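Long-range contact in lipase C (Serratia marcescens, PDB 5NEN), which probably serves as the membrane fusion protein of a type I secretion system that exports lipase across the Gram-negative cell envelope: residues 75-79 against 269-273. Sequence-based numbering, arbitrary orientation.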
loop_
_atom_site.group_PDB
_atom_site.type_symbol
_atom_site.label_atom_id
_atom_site.label_comp_id
_atom_site.label_asym_id
_atom_site.label_seq_id
_atom_site.Cartn_x
_atom_site.Cartn_y
_atom_site.Cartn_z
ATOM N N GLN A 75 14.629 -27.670 -29.705
ATOM C CA GLN A 75 14.702 -26.598 -28.716
ATOM C C GLN A 75 13.368 -26.066 -28.247
ATOM O O GLN A 75 13.342 -25.031 -27.605
ATOM C CB GLN A 75 15.470 -25.393 -29.242
ATOM C CG GLN A 75 16.721 -25.659 -29.997
ATOM C CD GLN A 75 16.990 -24.530 -30.957
ATOM O OE1 GLN A 75 16.354 -23.472 -30.875
ATOM N NE2 GLN A 75 17.913 -24.747 -31.888
ATOM N N VAL A 76 12.262 -26.741 -28.529
ATOM C CA VAL A 76 10.972 -26.103 -28.273
ATOM C C VAL A 76 10.658 -26.111 -26.776
ATOM O O VAL A 76 10.095 -25.146 -26.245
ATOM C CB VAL A 76 9.830 -26.761 -29.095
ATOM C CG1 VAL A 76 8.645 -27.201 -28.208
ATOM C CG2 VAL A 76 9.356 -25.788 -30.163
ATOM N N GLN A 77 11.075 -27.166 -26.085
ATOM C CA GLN A 77 10.870 -27.212 -24.652
ATOM C C GLN A 77 11.941 -26.381 -23.939
ATOM O O GLN A 77 11.637 -25.671 -22.969
ATOM C CB GLN A 77 10.885 -28.660 -24.153
ATOM C CG GLN A 77 10.126 -29.646 -25.036
ATOM C CD GLN A 77 10.913 -30.090 -26.271
ATOM O OE1 GLN A 77 11.939 -29.501 -26.618
ATOM N NE2 GLN A 77 10.429 -31.132 -26.938
ATOM N N ALA A 78 13.174 -26.411 -24.438
ATOM C CA ALA A 78 14.204 -25.555 -23.860
ATOM C C ALA A 78 13.919 -24.071 -24.143
ATOM O O ALA A 78 14.129 -23.201 -23.277
ATOM C CB ALA A 78 15.563 -25.945 -24.381
ATOM N N GLN A 79 13.423 -23.779 -25.346
ATOM C CA GLN A 79 13.026 -22.414 -25.675
ATOM C C GLN A 79 11.888 -21.991 -24.792
ATOM O O GLN A 79 11.816 -20.837 -24.380
ATOM C CB GLN A 79 12.594 -22.254 -27.111
ATOM C CG GLN A 79 12.388 -20.813 -27.495
ATOM C CD GLN A 79 13.651 -20.010 -27.253
ATOM O OE1 GLN A 79 14.752 -20.415 -27.670
ATOM N NE2 GLN A 79 13.504 -18.849 -26.616
ATOM N N LEU A 269 19.772 -24.455 -23.463
ATOM C CA LEU A 269 19.389 -24.163 -24.842
ATOM C C LEU A 269 20.641 -24.011 -25.738
ATOM O O LEU A 269 20.685 -24.510 -26.861
ATOM C CB LEU A 269 18.530 -22.896 -24.880
ATOM C CG LEU A 269 17.879 -22.444 -26.184
ATOM C CD1 LEU A 269 16.470 -23.023 -26.305
ATOM C CD2 LEU A 269 17.831 -20.936 -26.260
ATOM N N GLY A 270 21.679 -23.368 -25.216
ATOM C CA GLY A 270 22.934 -23.247 -25.936
ATOM C C GLY A 270 23.502 -24.619 -26.228
ATOM O O GLY A 270 24.138 -24.847 -27.261
ATOM N N ASN A 271 23.248 -25.537 -25.300
ATOM C CA ASN A 271 23.729 -26.910 -25.380
ATOM C C ASN A 271 22.883 -27.841 -26.257
ATOM O O ASN A 271 23.259 -28.996 -26.465
ATOM C CB ASN A 271 23.827 -27.502 -23.970
ATOM C CG ASN A 271 25.248 -27.853 -23.581
ATOM O OD1 ASN A 271 26.206 -27.350 -24.161
ATOM N ND2 ASN A 271 25.391 -28.718 -22.590
ATOM N N THR A 272 21.744 -27.369 -26.763
ATOM C CA THR A 272 21.003 -28.197 -27.733
ATOM C C THR A 272 21.722 -28.323 -29.093
ATOM O O THR A 272 21.357 -29.155 -29.920
ATOM C CB THR A 272 19.575 -27.660 -28.039
ATOM O OG1 THR A 272 19.643 -26.341 -28.600
ATOM C CG2 THR A 272 18.650 -27.719 -26.805
ATOM N N ALA A 273 22.714 -27.479 -29.343
ATOM C CA ALA A 273 23.464 -27.559 -30.595
ATOM C C ALA A 273 24.876 -28.079 -30.337
ATOM O O ALA A 273 25.720 -27.360 -29.832
ATOM C CB ALA A 273 23.507 -26.198 -31.292
#
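A chi1 of -174° turns CG of Leu269 away from its own backbone N and toward helix 76-103, and CD1 ends against the first turn; Gln75 (chi1 -43°) sets CG beside its backbone N and against Thr272, and the extended chain carries the amide on to Gln72 OE1, which holds NE2. Leu269 is the residue most covered by the other segment, and its CD1 makes most of its approaches. It lies 3.6 Å from Ala78 CB, the apolar pair of the contact, and also touches Gln75 CB and the backbone where Ala78 joins Gln79. Gln79 brings OE1 against both methyls of Leu269, while its NE2 bonds to Asp83 OD1 one helical turn on. Beside this, the side chains of Gln75 and Thr272 meet at about a right angle, Gln75 CG standing 3.3 Å from Thr272 OG1. That hydroxyl is engaged within its own segment: it donates to Leu269 O over 2.7 Å, in the carbonyl plane, and Thr272 N bonds to the same oxygen, so two donors grip the carbonyl just ahead of the type I turn from Gly270 to Ala273. Gln75 O receives Gln79 N at the N-cap of helix 76-103. Gln75 also touches Lys54, and Thr272 Leu73, in loops of what is probably the lipoyl-like domain, at the base of the long alpha-helical hairpin of AprE-like membrane fusion proteins.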